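Local coordinates for protein alanine racemase (Corynebacterium glutamicum, PDB 2DY3) that belongs to the alanine racemase family and holds pyridoxal-5'-phosphate, combining an N-terminal alpha/beta barrel with a beta-rich C-terminal domain, at residues Glu239-Ser243 with Val270-Gly274; Ala12-Asn16 with Gly231-Ala235; Ile110-His116 with Ala147-Glu151. Numbering follows the deposited sequence.

Contact 1 of 3, residues Glu239-Ser243 with Val270-Gly274; sequences EAKVS and VVPAG
This is a buried antiparallel strand contact in the beta-rich C-terminal domain, made where strands 236-247 and 267-271 begin to part. Residues 239-241 and 270-271 keep extended backbones, with Val242 (-58/127) leaving the strand conformation. The closest CA pair is Val242 with Val271, 4.6 Å. One well-formed backbone hydrogen bond joins the segments: Ser243 N donates to Val270 O at 2.9 Å, with an N-H...O angle of 150°. The same Val270 O takes a CA-H...O contact from Val242 CA at 3.4 Å. Past Val271 the chain bends sharply, and the geometry fits an inverse gamma turn centred on Pro272 (-63/61), closed by Ala273 N to Val271 O at 2.7 Å. The strand stops at Val271, where the turn begins, and the CA-to-CB bond of Pro272 points toward segment 239-243. Ala240 CB, also directed across, lies 3.6 Å from Val271 CG2 and 4.1 Å from Pro272 CG. Ser243, chi1 p, brings OG to 3.5 Å from Val270 CB. Val271 also packs on Phe307 and Ile309 of strand 307-312. Val270 and Pro272 reach the second subunit, touching its Ser130 and Ile81 respectively, and the Val270 side chain is about 11 Å from a bound pyridoxal-5'-phosphate.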
loop_
_atom_site.group_PDB
_atom_site.type_symbol
_atom_site.label_atom_id
_atom_site.label_comp_id
_atom_site.label_asym_id
_atom_site.label_seq_id
_atom_site.Cartn_x
_atom_site.Cartn_y
_atom_site.Cartn_z
ATOM N N GLU B 239 7.808 2.195 12.525
ATOM C CA GLU B 239 8.779 1.414 13.281
ATOM C C GLU B 239 8.404 -0.057 13.437
ATOM O O GLU B 239 7.227 -0.426 13.474
ATOM C CB GLU B 239 8.983 2.038 14.671
ATOM C CG GLU B 239 7.770 1.951 15.582
ATOM C CD GLU B 239 7.909 2.793 16.849
ATOM O OE1 GLU B 239 7.045 2.674 17.740
ATOM O OE2 GLU B 239 8.874 3.578 16.953
ATOM N N ALA B 240 9.428 -0.893 13.540
ATOM C CA ALA B 240 9.232 -2.323 13.692
ATOM C C ALA B 240 10.078 -2.841 14.841
ATOM O O ALA B 240 11.045 -2.207 15.257
ATOM C CB ALA B 240 9.616 -3.041 12.399
ATOM N N LYS B 241 9.694 -3.994 15.364
ATOM C CA LYS B 241 10.441 -4.609 16.441
ATOM C C LYS B 241 11.243 -5.739 15.808
ATOM O O LYS B 241 10.693 -6.554 15.062
ATOM C CB LYS B 241 9.480 -5.136 17.507
ATOM C CG LYS B 241 8.657 -4.022 18.143
ATOM C CD LYS B 241 8.052 -4.441 19.467
ATOM C CE LYS B 241 7.483 -3.235 20.204
ATOM N NZ LYS B 241 6.888 -3.603 21.517
ATOM N N VAL B 242 12.542 -5.765 16.085
ATOM C CA VAL B 242 13.420 -6.790 15.544
ATOM C C VAL B 242 12.929 -8.168 15.963
ATOM O O VAL B 242 12.716 -8.427 17.147
ATOM C CB VAL B 242 14.868 -6.586 16.040
ATOM C CG1 VAL B 242 15.781 -7.674 15.464
ATOM C CG2 VAL B 242 15.357 -5.200 15.638
ATOM N N SER B 243 12.747 -9.053 14.990
ATOM C CA SER B 243 12.262 -10.394 15.280
ATOM C C SER B 243 13.378 -11.336 15.696
ATOM O O SER B 243 13.194 -12.182 16.570
ATOM C CB SER B 243 11.550 -10.965 14.055
ATOM O OG SER B 243 12.434 -11.040 12.953
ATOM N N VAL B 270 16.852 -9.060 11.899
ATOM C CA VAL B 270 15.732 -9.159 10.981
ATOM C C VAL B 270 14.607 -8.262 11.476
ATOM O O VAL B 270 14.235 -8.319 12.643
ATOM C CB VAL B 270 15.217 -10.610 10.893
ATOM C CG1 VAL B 270 14.075 -10.701 9.889
ATOM C CG2 VAL B 270 16.357 -11.538 10.476
ATOM N N VAL B 271 14.090 -7.403 10.606
ATOM C CA VAL B 271 12.982 -6.547 10.999
ATOM C C VAL B 271 11.782 -6.974 10.164
ATOM O O VAL B 271 11.848 -7.040 8.939
ATOM C CB VAL B 271 13.329 -5.037 10.822
ATOM C CG1 VAL B 271 14.598 -4.889 10.017
ATOM C CG2 VAL B 271 12.174 -4.290 10.191
ATOM N N PRO B 272 10.676 -7.311 10.837
ATOM C CA PRO B 272 9.400 -7.764 10.279
ATOM C C PRO B 272 8.641 -6.785 9.389
ATOM O O PRO B 272 7.517 -6.405 9.700
ATOM C CB PRO B 272 8.603 -8.149 11.527
ATOM C CG PRO B 272 9.058 -7.142 12.514
ATOM C CD PRO B 272 10.567 -7.147 12.298
ATOM N N ALA B 273 9.261 -6.397 8.280
ATOM C CA ALA B 273 8.641 -5.494 7.313
ATOM C C ALA B 273 9.227 -5.807 5.935
ATOM O O ALA B 273 10.451 -5.823 5.778
ATOM C CB ALA B 273 8.915 -4.045 7.692
ATOM N N GLY B 274 8.353 -6.064 4.955
ATOM C CA GLY B 274 8.789 -6.385 3.599
ATOM C C GLY B 274 8.045 -5.581 2.537
ATOM O O GLY B 274 7.258 -4.697 2.878
#

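Contact 2 of 3, residues Ala12-Asn16 with Gly231-Ala235; sequences AIAHN and GLKPA
Helix 10-24, in the N-terminal barrel domain, packs here against the irregular connection that leads from strand 212-213 into strand 236-247 of the C-terminal domain, so the contact lies at the junction of barrel and beta domain. Segment 12-16 is regular helix; segment 231-235 has neither helix nor strand conformation. Ala12, whose N is hydrogen-bonded to Asp9 OD1, points CB toward the connection: it lies 3.5 Å from Lys233 O and 4.1 Å from Ala235 CB, and the CA atoms of Ala12 and Lys233 are 5.3 Å apart. Ile13 (mt) has its CA-to-CB bond directed away, yet CG1 comes to 3.8 Å from Ala235 CB while the side chain also packs on Val45, Val48 and Ile49 of helix 42-50. His15, chi1 t, directs CB toward the connection, and its NE2 donates a hydrogen bond to Gly231 O (2.7 Å, N-H...O angle 164°), the acceptor lying near the ring plane. Gly231 has positive phi (73/30), a conformation that favours glycine. Lys233 CD passes 3.6 Å from His15 NE2. Asn16 (chi1 m) turns the end of its side chain to the backbone of Leu232 and Lys233, its CA 5.6 Å from Leu232 CA, and its own N closes the helical turn on Ala12 O at 2.9 Å.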
loop_
_atom_site.group_PDB
_atom_site.type_symbol
_atom_site.label_atom_id
_atom_site.label_comp_id
_atom_site.label_asym_id
_atom_site.label_seq_id
_atom_site.Cartn_x
_atom_site.Cartn_y
_atom_site.Cartn_z
ATOM N N ALA B 12 0.608 16.628 17.338
ATOM C CA ALA B 12 1.449 17.247 16.321
ATOM C C ALA B 12 0.547 17.793 15.222
ATOM O O ALA B 12 0.793 18.872 14.679
ATOM C CB ALA B 12 2.423 16.223 15.748
ATOM N N ILE B 13 -0.507 17.042 14.903
ATOM C CA ILE B 13 -1.457 17.456 13.872
ATOM C C ILE B 13 -2.221 18.710 14.308
ATOM O O ILE B 13 -2.413 19.642 13.522
ATOM C CB ILE B 13 -2.457 16.312 13.549
ATOM C CG1 ILE B 13 -1.714 15.182 12.824
ATOM C CG2 ILE B 13 -3.605 16.830 12.686
ATOM C CD1 ILE B 13 -2.578 14.009 12.440
ATOM N N ALA B 14 -2.657 18.733 15.563
ATOM C CA ALA B 14 -3.377 19.892 16.072
ATOM C C ALA B 14 -2.445 21.101 15.989
ATOM O O ALA B 14 -2.838 22.176 15.538
ATOM C CB ALA B 14 -3.804 19.651 17.507
ATOM N N HIS B 15 -1.201 20.907 16.420
ATOM C CA HIS B 15 -0.199 21.968 16.384
ATOM C C HIS B 15 -0.066 22.504 14.966
ATOM O O HIS B 15 -0.155 23.712 14.732
ATOM C CB HIS B 15 1.153 21.425 16.846
ATOM C CG HIS B 15 2.297 22.347 16.571
ATOM N ND1 HIS B 15 2.555 23.464 17.338
ATOM C CD2 HIS B 15 3.229 22.341 15.588
ATOM C CE1 HIS B 15 3.598 24.105 16.839
ATOM N NE2 HIS B 15 4.025 23.445 15.778
ATOM N N ASN B 16 0.154 21.591 14.024
ATOM C CA ASN B 16 0.301 21.942 12.619
ATOM C C ASN B 16 -0.925 22.711 12.145
ATOM O O ASN B 16 -0.805 23.683 11.392
ATOM C CB ASN B 16 0.471 20.670 11.778
ATOM C CG ASN B 16 1.760 19.933 12.088
ATOM O OD1 ASN B 16 1.883 18.734 11.823
ATOM N ND2 ASN B 16 2.734 20.649 12.637
ATOM N N GLY B 231 8.077 25.713 11.641
ATOM C CA GLY B 231 7.692 25.248 12.962
ATOM C C GLY B 231 6.704 24.099 12.945
ATOM O O GLY B 231 5.889 23.956 13.861
ATOM N N LEU B 232 6.776 23.272 11.909
ATOM C CA LEU B 232 5.875 22.134 11.787
ATOM C C LEU B 232 6.389 20.939 12.574
ATOM O O LEU B 232 7.596 20.803 12.793
ATOM C CB LEU B 232 5.703 21.755 10.314
ATOM C CG LEU B 232 5.076 22.861 9.462
ATOM C CD1 LEU B 232 4.792 22.353 8.058
ATOM C CD2 LEU B 232 3.781 23.325 10.125
ATOM N N LYS B 233 5.466 20.081 13.003
ATOM C CA LYS B 233 5.805 18.885 13.764
ATOM C C LYS B 233 5.391 17.599 13.045
ATOM O O LYS B 233 4.203 17.294 12.934
ATOM C CB LYS B 233 5.132 18.933 15.136
ATOM C CG LYS B 233 5.966 19.582 16.223
ATOM C CD LYS B 233 6.520 20.917 15.778
ATOM C CE LYS B 233 7.463 21.493 16.820
ATOM N NZ LYS B 233 8.165 22.703 16.304
ATOM N N PRO B 234 6.369 16.830 12.541
ATOM C CA PRO B 234 6.069 15.577 11.840
ATOM C C PRO B 234 5.154 14.731 12.712
ATOM O O PRO B 234 5.336 14.669 13.920
ATOM C CB PRO B 234 7.450 14.956 11.653
ATOM C CG PRO B 234 8.308 16.164 11.442
ATOM C CD PRO B 234 7.817 17.100 12.532
ATOM N N ALA B 235 4.173 14.079 12.103
ATOM C CA ALA B 235 3.227 13.287 12.876
ATOM C C ALA B 235 3.345 11.770 12.725
ATOM O O ALA B 235 2.796 11.022 13.535
ATOM C CB ALA B 235 1.814 13.727 12.535
#

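Contact 3 of 3, residues Ile110-His116 with Ala147-Glu151; sequences IETDAEH and APHIE
Two successive helix-to-strand connections of the N-terminal alpha/beta barrel meet here, each closing a beta-alpha unit just before its next parallel strand. Being at the N-terminal ends of strands 117-122 and 150-156, they occupy the end of the barrel away from the one that, in this fold, carries the active site. In segment 110-116, Ile110 is still helical and Glu111 is the first residue to leave helical angles. The path then fits an inverse gamma turn centred on Asp113 (-91/84), with a weak Ala114 N to Thr112 O bond of 3.2 Å. The opposing connection makes a type I turn from Ala147 to Ile150, with Ile150 N to Ala147 O at 3.3 Å. Within the first loop sits His149, chi1 p: its CB is 3.3 Å from both Ala114 O and Glu115 O, and Ile110 O lies near the ring plane, 3.2 Å from CE1. His149 NE2 also makes a weak hydrogen bond to Leu109 O. Ile110 (mt) puts CG1 3.5 Å from Ile150 CD1 and 4.0 Å from Ala147 CB. Farther along, His116 CA gives a CA-H...O contact to His149 O at 3.3 Å (the two CA atoms are 4.7 Å apart). His116 NE2 makes a weak hydrogen bond to Glu151 OE2, whose position is uncertain, so the 2.5 Å distance carries little weight. Backbone bonds of Ile117 to His149 and Glu151 then start the parallel pairing of the two strands. Ile110 and Ile150 both pack on Leu144 of helix 134-146, while Thr112 and Ala114 touch Arg89 of helix 88-92.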
loop_
_atom_site.group_PDB
_atom_site.type_symbol
_atom_site.label_atom_id
_atom_site.label_comp_id
_atom_site.label_asym_id
_atom_site.label_seq_id
_atom_site.Cartn_x
_atom_site.Cartn_y
_atom_site.Cartn_z
ATOM N N ILE B 110 -26.212 19.881 -14.082
ATOM C CA ILE B 110 -27.338 20.713 -14.492
ATOM C C ILE B 110 -28.578 19.864 -14.725
ATOM O O ILE B 110 -29.702 20.299 -14.461
ATOM C CB ILE B 110 -27.014 21.477 -15.790
ATOM C CG1 ILE B 110 -25.945 22.540 -15.517
ATOM C CG2 ILE B 110 -28.268 22.125 -16.343
ATOM C CD1 ILE B 110 -25.409 23.193 -16.776
ATOM N N GLU B 111 -28.374 18.646 -15.211
ATOM C CA GLU B 111 -29.496 17.764 -15.480
ATOM C C GLU B 111 -29.920 16.960 -14.256
ATOM O O GLU B 111 -30.781 16.083 -14.353
ATOM C CB GLU B 111 -29.162 16.837 -16.650
ATOM C CG GLU B 111 -28.996 17.584 -17.973
ATOM C CD GLU B 111 -28.523 16.689 -19.103
ATOM O OE1 GLU B 111 -28.417 17.181 -20.247
ATOM O OE2 GLU B 111 -28.250 15.498 -18.848
ATOM N N THR B 112 -29.321 17.264 -13.108
ATOM C CA THR B 112 -29.661 16.577 -11.862
ATOM C C THR B 112 -30.745 17.351 -11.123
ATOM O O THR B 112 -30.593 18.551 -10.862
ATOM C CB THR B 112 -28.454 16.468 -10.910
ATOM O OG1 THR B 112 -27.485 15.566 -11.452
ATOM C CG2 THR B 112 -28.915 15.965 -9.543
ATOM N N ASP B 113 -31.827 16.663 -10.768
ATOM C CA ASP B 113 -32.927 17.313 -10.063
ATOM C C ASP B 113 -32.769 17.235 -8.552
ATOM O O ASP B 113 -33.323 16.350 -7.897
ATOM C CB ASP B 113 -34.272 16.702 -10.477
ATOM C CG ASP B 113 -35.458 17.382 -9.803
ATOM O OD1 ASP B 113 -35.241 18.323 -9.005
ATOM O OD2 ASP B 113 -36.607 16.978 -10.073
ATOM N N ALA B 114 -31.998 18.174 -8.017
ATOM C CA ALA B 114 -31.750 18.286 -6.589
ATOM C C ALA B 114 -31.968 19.756 -6.258
ATOM O O ALA B 114 -31.716 20.623 -7.091
ATOM C CB ALA B 114 -30.320 17.878 -6.264
ATOM N N GLU B 115 -32.437 20.027 -5.045
ATOM C CA GLU B 115 -32.725 21.389 -4.602
ATOM C C GLU B 115 -31.614 22.416 -4.794
ATOM O O GLU B 115 -31.782 23.383 -5.542
ATOM C CB GLU B 115 -33.161 21.368 -3.131
ATOM C CG GLU B 115 -32.275 20.505 -2.240
ATOM C CD GLU B 115 -32.766 20.430 -0.805
ATOM O OE1 GLU B 115 -32.735 21.466 -0.105
ATOM O OE2 GLU B 115 -33.186 19.332 -0.377
ATOM N N HIS B 116 -30.484 22.220 -4.122
ATOM C CA HIS B 116 -29.376 23.171 -4.222
ATOM C C HIS B 116 -28.019 22.470 -4.264
ATOM O O HIS B 116 -27.528 21.986 -3.248
ATOM C CB HIS B 116 -29.446 24.140 -3.041
ATOM C CG HIS B 116 -28.268 25.053 -2.931
ATOM N ND1 HIS B 116 -27.034 24.623 -2.497
ATOM C CD2 HIS B 116 -28.140 26.376 -3.183
ATOM C CE1 HIS B 116 -26.196 25.643 -2.484
ATOM N NE2 HIS B 116 -26.841 26.719 -2.897
ATOM N N ALA B 147 -28.430 27.503 -14.664
ATOM C CA ALA B 147 -29.004 26.502 -13.766
ATOM C C ALA B 147 -29.372 27.048 -12.389
ATOM O O ALA B 147 -28.504 27.340 -11.569
ATOM C CB ALA B 147 -28.043 25.333 -13.621
ATOM N N PRO B 148 -30.679 27.172 -12.116
ATOM C CA PRO B 148 -31.237 27.677 -10.858
ATOM C C PRO B 148 -30.747 26.928 -9.626
ATOM O O PRO B 148 -30.242 27.530 -8.680
ATOM C CB PRO B 148 -32.744 27.506 -11.054
ATOM C CG PRO B 148 -32.914 27.640 -12.522
ATOM C CD PRO B 148 -31.758 26.830 -13.060
ATOM N N HIS B 149 -30.901 25.610 -9.649
ATOM C CA HIS B 149 -30.515 24.753 -8.532
ATOM C C HIS B 149 -29.020 24.617 -8.272
ATOM O O HIS B 149 -28.623 24.017 -7.283
ATOM C CB HIS B 149 -31.103 23.361 -8.735
ATOM C CG HIS B 149 -30.556 22.645 -9.930
ATOM N ND1 HIS B 149 -30.595 23.178 -11.201
ATOM C CD2 HIS B 149 -29.972 21.430 -10.049
ATOM C CE1 HIS B 149 -30.062 22.318 -12.052
ATOM N NE2 HIS B 149 -29.676 21.249 -11.378
ATOM N N ILE B 150 -28.186 25.168 -9.145
ATOM C CA ILE B 150 -26.744 25.057 -8.956
ATOM C C ILE B 150 -26.101 26.329 -8.421
ATOM O O ILE B 150 -26.319 27.406 -8.953
ATOM C CB ILE B 150 -26.035 24.696 -10.276
ATOM C CG1 ILE B 150 -26.440 23.292 -10.724
ATOM C CG2 ILE B 150 -24.536 24.788 -10.099
ATOM C CD1 ILE B 150 -25.835 22.901 -12.040
ATOM N N GLU B 151 -25.314 26.203 -7.358
ATOM C CA GLU B 151 -24.628 27.366 -6.811
ATOM C C GLU B 151 -23.122 27.205 -6.989
ATOM O O GLU B 151 -22.502 26.344 -6.367
ATOM C CB GLU B 151 -24.923 27.554 -5.322
ATOM C CG GLU B 151 -24.196 28.781 -4.765
ATOM C CD GLU B 151 -24.087 28.811 -3.249
ATOM O OE1 GLU B 151 -23.419 29.733 -2.731
ATOM O OE2 GLU B 151 -24.657 27.931 -2.572
#

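Along the chain, contact 3 is nested inside the long loop closed by contact 2, and contact 1 opens just after contact 2 ends, their segments adjoining in sequence. Contact 3 belongs to the N-terminal barrel and contact 1 to the C-terminal beta domain: their centres are 54 Å apart, on opposite sides of the chain's centre, which shows how elongated the chain is. Contact 2, at the domain junction, lies 27 Å from contact 1 and 40 Å from contact 3, centre to centre. Strand 4-8, just before the helix of contact 2, lies in the sheet beside segment 239-243 of contact 1. Strand 357-360 joins that sheet too, so both chain ends contribute to it.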